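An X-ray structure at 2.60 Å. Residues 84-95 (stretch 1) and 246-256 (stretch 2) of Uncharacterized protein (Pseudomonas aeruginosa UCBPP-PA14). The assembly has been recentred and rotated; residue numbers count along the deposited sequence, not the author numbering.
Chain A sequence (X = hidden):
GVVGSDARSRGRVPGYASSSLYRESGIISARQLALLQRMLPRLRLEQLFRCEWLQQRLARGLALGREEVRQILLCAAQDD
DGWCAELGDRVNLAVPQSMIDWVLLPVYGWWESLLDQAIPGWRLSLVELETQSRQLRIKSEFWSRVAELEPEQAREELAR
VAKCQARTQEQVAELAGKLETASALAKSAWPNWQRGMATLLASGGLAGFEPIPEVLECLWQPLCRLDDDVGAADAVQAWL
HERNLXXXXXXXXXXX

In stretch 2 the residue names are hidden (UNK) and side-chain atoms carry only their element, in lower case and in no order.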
ATOM      1  N   CYS A  84       8.553   2.380 -25.398  1.00 57.10           N
ATOM      2  CA  CYS A  84       7.955   1.384 -24.520  1.00 56.20           C
ATOM      3  C   CYS A  84       8.140  -0.038 -25.040  1.00 54.55           C
ATOM      4  O   CYS A  84       8.149  -0.996 -24.269  1.00 55.50           O
ATOM      5  CB  CYS A  84       6.466   1.663 -24.357  1.00 56.62           C
ATOM      6  SG  CYS A  84       6.104   3.227 -23.576  1.00 64.72           S
ATOM      7  N   ALA A  85       8.271  -0.175 -26.352  1.00 52.97           N
ATOM      8  CA  ALA A  85       8.352  -1.486 -26.969  1.00 51.27           C
ATOM      9  C   ALA A  85       9.661  -2.186 -26.633  1.00 50.98           C
ATOM     10  O   ALA A  85       9.833  -3.362 -26.952  1.00 49.97           O
ATOM     11  CB  ALA A  85       8.184  -1.368 -28.477  1.00 54.41           C
ATOM     12  N   GLU A  86      10.579  -1.466 -25.993  1.00 47.91           N
ATOM     13  CA  GLU A  86      11.887  -2.017 -25.647  1.00 47.03           C
ATOM     14  C   GLU A  86      11.949  -2.490 -24.205  1.00 43.64           C
ATOM     15  O   GLU A  86      12.953  -3.052 -23.767  1.00 43.71           O
ATOM     16  CB  GLU A  86      12.988  -0.990 -25.902  1.00 49.84           C
ATOM     17  CG  GLU A  86      13.416  -0.912 -27.351  1.00 62.45           C
ATOM     18  CD  GLU A  86      13.929  -2.249 -27.866  1.00 75.62           C
ATOM     19  OE1 GLU A  86      14.776  -2.863 -27.175  1.00 81.37           O
ATOM     20  OE2 GLU A  86      13.488  -2.686 -28.958  1.00 79.10           O
ATOM     21  N   LEU A  87      10.872  -2.260 -23.467  1.00 37.44           N
ATOM     22  CA  LEU A  87      10.818  -2.653 -22.070  1.00 36.57           C
ATOM     23  C   LEU A  87      10.511  -4.133 -21.937  1.00 35.04           C
ATOM     24  O   LEU A  87       9.604  -4.644 -22.584  1.00 36.32           O
ATOM     25  CB  LEU A  87       9.748  -1.847 -21.335  1.00 36.24           C
ATOM     26  CG  LEU A  87      10.046  -0.362 -21.166  1.00 36.63           C
ATOM     27  CD1 LEU A  87       8.829   0.362 -20.637  1.00 37.84           C
ATOM     28  CD2 LEU A  87      11.223  -0.187 -20.249  1.00 29.98           C
ATOM     29  N   GLY A  88      11.266  -4.817 -21.087  1.00 37.94           N
ATOM     30  CA  GLY A  88      11.003  -6.205 -20.769  1.00 36.63           C
ATOM     31  C   GLY A  88      11.747  -6.580 -19.503  1.00 37.89           C
ATOM     32  O   GLY A  88      12.489  -5.766 -18.944  1.00 40.57           O
ATOM     33  N   ASP A  89      11.550  -7.812 -19.046  1.00 34.52           N
ATOM     34  CA  ASP A  89      12.227  -8.296 -17.861  1.00 34.15           C
ATOM     35  C   ASP A  89      13.114  -9.474 -18.200  1.00 34.77           C
ATOM     36  O   ASP A  89      12.851 -10.191 -19.157  1.00 34.09           O
ATOM     37  CB  ASP A  89      11.206  -8.718 -16.814  1.00 34.98           C
ATOM     38  CG  ASP A  89      10.343  -7.571 -16.354  1.00 39.06           C
ATOM     39  OD1 ASP A  89      10.868  -6.676 -15.650  1.00 47.73           O
ATOM     40  OD2 ASP A  89       9.137  -7.572 -16.687  1.00 41.74           O
ATOM     41  N   ARG A  90      14.170  -9.657 -17.417  1.00 56.79           N
ATOM     42  CA  ARG A  90      14.971 -10.864 -17.482  1.00 59.93           C
ATOM     43  C   ARG A  90      14.459 -11.725 -16.344  1.00 58.56           C
ATOM     44  O   ARG A  90      14.549 -11.336 -15.181  1.00 61.46           O
ATOM     45  CB  ARG A  90      16.452 -10.548 -17.280  1.00 62.32           C
ATOM     46  CG  ARG A  90      16.935  -9.279 -17.972  1.00 72.11           C
ATOM     47  CD  ARG A  90      17.442  -9.547 -19.377  1.00 84.14           C
ATOM     48  NE  ARG A  90      18.590 -10.455 -19.387  1.00 94.16           N
ATOM     49  CZ  ARG A  90      19.302 -10.753 -20.472  1.00 98.69           C
ATOM     50  NH1 ARG A  90      18.990 -10.211 -21.644  1.00 98.23           N
ATOM     51  NH2 ARG A  90      20.328 -11.592 -20.385  1.00102.69           N
ATOM     52  N   VAL A  91      13.912 -12.889 -16.673  1.00 29.52           N
ATOM     53  CA  VAL A  91      13.167 -13.667 -15.701  1.00 27.60           C
ATOM     54  C   VAL A  91      13.767 -15.045 -15.488  1.00 28.88           C
ATOM     55  O   VAL A  91      13.917 -15.822 -16.427  1.00 29.55           O
ATOM     56  CB  VAL A  91      11.704 -13.841 -16.129  1.00 27.22           C
ATOM     57  CG1 VAL A  91      10.937 -14.554 -15.032  1.00 28.59           C
ATOM     58  CG2 VAL A  91      11.072 -12.495 -16.439  1.00 37.61           C
ATOM     59  N   ASN A  92      14.097 -15.358 -14.239  1.00 44.08           N
ATOM     60  CA  ASN A  92      14.675 -16.651 -13.922  1.00 43.34           C
ATOM     61  C   ASN A  92      13.605 -17.639 -13.515  1.00 43.39           C
ATOM     62  O   ASN A  92      13.121 -17.608 -12.386  1.00 43.97           O
ATOM     63  CB  ASN A  92      15.709 -16.524 -12.811  1.00 43.18           C
ATOM     64  CG  ASN A  92      16.445 -17.815 -12.563  1.00 41.90           C
ATOM     65  OD1 ASN A  92      16.269 -18.791 -13.292  1.00 48.36           O
ATOM     66  ND2 ASN A  92      17.276 -17.833 -11.532  1.00 38.79           N
ATOM     67  N   LEU A  93      13.247 -18.526 -14.436  1.00 34.35           N
ATOM     68  CA  LEU A  93      12.193 -19.501 -14.189  1.00 34.63           C
ATOM     69  C   LEU A  93      12.608 -20.551 -13.170  1.00 36.05           C
ATOM     70  O   LEU A  93      11.822 -21.428 -12.825  1.00 37.84           O
ATOM     71  CB  LEU A  93      11.742 -20.159 -15.488  1.00 33.88           C
ATOM     72  CG  LEU A  93      11.053 -19.214 -16.464  1.00 32.68           C
ATOM     73  CD1 LEU A  93      11.005 -19.826 -17.839  1.00 32.50           C
ATOM     74  CD2 LEU A  93       9.661 -18.886 -15.977  1.00 32.71           C
ATOM     75  N   ALA A  94      13.836 -20.462 -12.680  1.00 52.07           N
ATOM     76  CA  ALA A  94      14.217 -21.270 -11.534  1.00 53.63           C
ATOM     77  C   ALA A  94      13.245 -20.944 -10.415  1.00 52.66           C
ATOM     78  O   ALA A  94      12.374 -21.746 -10.084  1.00 56.14           O
ATOM     79  CB  ALA A  94      15.641 -20.966 -11.113  1.00 55.15           C
ATOM     80  N   VAL A  95      13.387 -19.745  -9.857  1.00 33.93           N
ATOM     81  CA  VAL A  95      12.500 -19.234  -8.807  1.00 32.17           C
ATOM     82  C   VAL A  95      11.026 -19.635  -8.996  1.00 32.02           C
ATOM     83  O   VAL A  95      10.366 -19.178  -9.923  1.00 32.98           O
ATOM     84  CB  VAL A  95      12.568 -17.689  -8.764  1.00 32.16           C
ATOM     85  CG1 VAL A  95      11.993 -17.165  -7.460  1.00 35.02           C
ATOM     86  CG2 VAL A  95      13.999 -17.205  -8.979  1.00 28.17           C
ATOM     87  N   UNK A 246       3.588 -12.564 -23.084  1.00 31.83           N
ATOM     88  CA  UNK A 246       4.768 -11.827 -22.655  1.00 30.26           C
ATOM     89  C   UNK A 246       5.161 -10.790 -23.697  1.00 30.04           C
ATOM     90  O   UNK A 246       4.507 -10.656 -24.739  1.00 32.21           O
ATOM     91  c   UNK A 246       5.928 -12.765 -22.323  1.00 29.62           C
ATOM     92  s   UNK A 246       6.733 -13.492 -23.747  1.00 34.39           S
ATOM     93  N   UNK A 247       6.222 -10.047 -23.404  1.00 31.84           N
ATOM     94  CA  UNK A 247       6.623  -8.932 -24.251  1.00 32.13           C
ATOM     95  C   UNK A 247       7.699  -9.393 -25.204  1.00 31.86           C
ATOM     96  O   UNK A 247       8.338 -10.416 -24.974  1.00 29.85           O
ATOM     97  n   UNK A 247       3.745  -7.788 -22.784  1.00 32.64           N
ATOM     98  c   UNK A 247       7.124  -7.760 -23.406  1.00 31.98           C
ATOM     99  c   UNK A 247       4.744  -6.995 -23.143  1.00 30.21           C
ATOM    100  o   UNK A 247       4.616  -6.110 -23.983  1.00 41.28           O
ATOM    101  c   UNK A 247       6.077  -7.225 -22.457  1.00 30.14           C
ATOM    102  N   UNK A 248       7.885  -8.649 -26.285  1.00 34.28           N
ATOM    103  CA  UNK A 248       8.902  -8.997 -27.253  1.00 35.73           C
ATOM    104  C   UNK A 248      10.237  -9.137 -26.551  1.00 36.14           C
ATOM    105  O   UNK A 248      10.974 -10.086 -26.809  1.00 36.15           O
ATOM    106  c   UNK A 248       8.978  -7.954 -28.350  1.00 37.34           C
ATOM    107  N   UNK A 249      10.528  -8.203 -25.648  1.00 46.10           N
ATOM    108  CA  UNK A 249      11.843  -8.121 -25.018  1.00 47.42           C
ATOM    109  C   UNK A 249      11.976  -8.835 -23.679  1.00 46.76           C
ATOM    110  O   UNK A 249      13.038  -8.788 -23.059  1.00 48.72           O
ATOM    111  n   UNK A 249      12.905  -6.762 -28.407  1.00 67.06           N
ATOM    112  c   UNK A 249      13.308  -6.711 -27.141  1.00 62.59           C
ATOM    113  o   UNK A 249      14.344  -7.249 -26.752  1.00 70.77           O
ATOM    114  c   UNK A 249      12.260  -6.663 -24.859  1.00 48.86           C
ATOM    115  c   UNK A 249      12.425  -5.946 -26.181  1.00 53.86           C
ATOM    116  N   UNK A 250      10.907  -9.479 -23.222  1.00 35.51           N
ATOM    117  CA  UNK A 250      10.979 -10.319 -22.031  1.00 32.37           C
ATOM    118  C   UNK A 250      11.920 -11.476 -22.324  1.00 32.72           C
ATOM    119  O   UNK A 250      11.724 -12.194 -23.293  1.00 34.27           O
ATOM    120  o   UNK A 250       9.367  -9.070 -20.125  1.00 42.13           O
ATOM    121  o   UNK A 250       7.525 -10.010 -20.866  1.00 33.41           O
ATOM    122  c   UNK A 250       8.774  -9.911 -20.837  1.00 35.94           C
ATOM    123  c   UNK A 250       9.598 -10.867 -21.684  1.00 32.57           C
ATOM    124  N   UNK A 251      12.951 -11.652 -21.503  1.00 38.93           N
ATOM    125  CA  UNK A 251      13.894 -12.755 -21.674  1.00 39.11           C
ATOM    126  C   UNK A 251      13.778 -13.735 -20.519  1.00 36.32           C
ATOM    127  O   UNK A 251      13.888 -13.350 -19.371  1.00 34.97           O
ATOM    128  c   UNK A 251      15.334 -12.229 -21.772  1.00 41.28           C
ATOM    129  c   UNK A 251      16.666 -14.117 -22.975  1.00 54.44           C
ATOM    130  n   UNK A 251      17.254 -13.645 -20.924  1.00 56.30           N
ATOM    131  c   UNK A 251      18.046 -14.616 -21.343  1.00 51.75           C
ATOM    132  c   UNK A 251      16.369 -13.305 -21.930  1.00 49.52           C
ATOM    133  n   UNK A 251      17.709 -14.923 -22.582  1.00 53.81           N
ATOM    134  N   UNK A 252      13.555 -15.006 -20.824  1.00 32.89           N
ATOM    135  CA  UNK A 252      13.499 -16.036 -19.793  1.00 32.26           C
ATOM    136  C   UNK A 252      14.759 -16.896 -19.794  1.00 33.73           C
ATOM    137  O   UNK A 252      15.452 -16.995 -20.816  1.00 36.23           O
ATOM    138  c   UNK A 252       9.124 -15.072 -20.987  1.00 36.08           C
ATOM    139  c   UNK A 252      10.314 -15.785 -21.055  1.00 31.81           C
ATOM    140  c   UNK A 252      10.437 -15.815 -18.676  1.00 30.91           C
ATOM    141  c   UNK A 252      12.263 -16.917 -19.978  1.00 31.20           C
ATOM    142  c   UNK A 252       8.588 -14.736 -19.760  1.00 31.94           C
ATOM    143  c   UNK A 252       9.246 -15.109 -18.603  1.00 35.33           C
ATOM    144  c   UNK A 252      10.978 -16.163 -19.902  1.00 29.40           C
ATOM    145  N   UNK A 253      15.059 -17.505 -18.651  1.00 35.25           N
ATOM    146  CA  UNK A 253      16.243 -18.348 -18.534  1.00 38.86           C
ATOM    147  C   UNK A 253      16.186 -19.185 -17.258  1.00 39.51           C
ATOM    148  O   UNK A 253      15.316 -18.975 -16.420  1.00 38.64           O
ATOM    149  o   UNK A 253      18.380 -14.338 -13.950  1.00 35.11           O
ATOM    150  c   UNK A 253      17.410 -14.604 -16.122  1.00 33.88           C
ATOM    151  c   UNK A 253      17.754 -16.653 -17.354  1.00 37.74           C
ATOM    152  c   UNK A 253      17.210 -15.380 -17.252  1.00 33.49           C
ATOM    153  c   UNK A 253      17.524 -17.500 -18.583  1.00 40.04           C
ATOM    154  c   UNK A 253      18.719 -16.360 -15.151  1.00 38.21           C
ATOM    155  c   UNK A 253      18.513 -17.132 -16.291  1.00 39.42           C
ATOM    156  c   UNK A 253      18.169 -15.100 -15.077  1.00 34.73           C
ATOM    157  N   UNK A 254      17.108 -20.133 -17.122  1.00 44.21           N
ATOM    158  CA  UNK A 254      17.137 -21.014 -15.954  1.00 47.23           C
ATOM    159  C   UNK A 254      18.510 -21.030 -15.284  1.00 50.55           C
ATOM    160  O   UNK A 254      19.533 -21.194 -15.949  1.00 53.12           O
ATOM    161  c   UNK A 254      17.837 -23.997 -14.611  1.00 49.93           C
ATOM    162  c   UNK A 254      15.617 -23.810 -14.407  1.00 42.40           C
ATOM    163  c   UNK A 254      13.906 -24.999 -12.580  1.00 39.74           C
ATOM    164  c   UNK A 254      16.088 -24.677 -13.402  1.00 43.92           C
ATOM    165  c   UNK A 254      16.742 -22.443 -16.337  1.00 46.50           C
ATOM    166  c   UNK A 254      15.241 -25.280 -12.480  1.00 42.98           C
ATOM    167  c   UNK A 254      16.749 -23.383 -15.168  1.00 46.52           C
ATOM    168  c   UNK A 254      13.408 -24.141 -13.568  1.00 39.66           C
ATOM    169  n   UNK A 254      17.450 -24.776 -13.548  1.00 48.35           N
ATOM    170  c   UNK A 254      14.244 -23.544 -14.477  1.00 41.63           C
ATOM    171  N   UNK A 255      18.528 -20.878 -13.965  1.00 60.94           N
ATOM    172  CA  UNK A 255      19.783 -20.873 -13.223  1.00 65.93           C
ATOM    173  C   UNK A 255      19.563 -21.264 -11.763  1.00 66.13           C
ATOM    174  O   UNK A 255      18.899 -20.548 -11.014  1.00 67.64           O
ATOM    175  c   UNK A 255      21.874 -19.457 -12.831  1.00 72.82           C
ATOM    176  o   UNK A 255      21.650 -17.144 -12.246  1.00 85.31           O
ATOM    177  n   UNK A 255      23.678 -17.842 -12.933  1.00 87.32           N
ATOM    178  c   UNK A 255      22.393 -18.044 -12.647  1.00 82.19           C
ATOM    179  c   UNK A 255      20.434 -19.490 -13.305  1.00 66.30           C
ATOM    180  N   UNK A 256      20.119 -22.400 -11.357  1.00 75.90           N
ATOM    181  CA  UNK A 256      19.942 -22.871  -9.984  1.00 76.96           C
ATOM    182  C   UNK A 256      21.272 -23.011  -9.251  1.00 78.35           C
ATOM    183  O   UNK A 256      21.396 -22.613  -8.091  1.00 79.01           O
ATOM    184  o   UNK A 256      19.797 -25.188 -10.745  1.00 79.75           O
ATOM    185  c   UNK A 256      19.167 -24.195  -9.952  1.00 76.45           C
TER
HETATM  186  O   HOH W   1       9.086  -5.543 -25.071  1.00 54.74           O

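Position 246 carries one carbon and then a sulfur, with no further atom; its side chain comes no closer to stretch 1 than the 7.8 Å between its CB and Val91 CG2, out of contact. A lone terminal sulfur identifies Cys246.

Position 247 has three carbons, the third bearing one oxygen and one nitrogen, a primary amide at the end of a two-methylene arm. Its CB lies 4.1 Å from Leu87 O. This is Gln247.

Position 248 has a single carbon and makes no close contact: Ala248.

Position 249 repeats the three-carbon amide. Its second carbon is 3.7 Å from Ala85 O, and its backbone N donates to a water that in turn donates to Ala85 O and Leu87 O. It is Gln249.

Position 250 has two carbons, the second carrying two oxygens, a short carboxylate. One oxygen accepts from Asp89 N at 2.7 Å (158°); the other accepts from Gln247 N at 2.9 Å. The residue is Asp250, whose backbone N closes a type I turn onto Gln247 O at 3.2 Å.

Position 251 has one carbon and a five-membered ring of three carbons and two nitrogens, an imidazole. One ring nitrogen lies 3.6 Å from Arg90 CZ, over one face of the guanidinium, although the arginine is poorly ordered. Hence His251.

Position 252 has one carbon and a ring of six carbons without a heteroatom. One ring carbon is 3.5 Å from Val91 CB, and its CB 3.8 Å from Leu93 CD1: Phe252.

Position 253 adds one oxygen to such a ring. Asn92 CA sits over one face of the ring, and the ring's oxygen is 3.6 Å from Asn92 CB, giving Tyr253.

Position 254 has one carbon and fused five- and six-membered rings of eight carbons and one nitrogen, an indole. Ala94 CA lies 3.7 Å from the centroid of its six-membered ring, 16° off the normal, a CH-pi contact: Trp254.

Position 255 has three carbons ending in an amide. Its backbone O accepts from Asn92 ND2 at 3.2 Å (176°), while its N donates weakly to Asn92 OD1 at 3.1 Å (128°): Gln255.

Position 256, one carbon and one oxygen, is Ser256.

The contact is a parallel strand pairing, its directions 23° apart. His251 N to Asp89 O (2.8 Å), Val91 N to His251 O (2.7 Å), Tyr253 N to Val91 O (3.0 Å) and Leu93 N to Tyr253 O (2.9 Å) form the ladder. Asp250 extends it at one end, the Asn92 amide at the other. Val91 and Phe252 share one sheet face; Arg90, Asn92, His251 and Tyr253 share the other.

Stretch 2 246-256: CQAQDHFYWQS
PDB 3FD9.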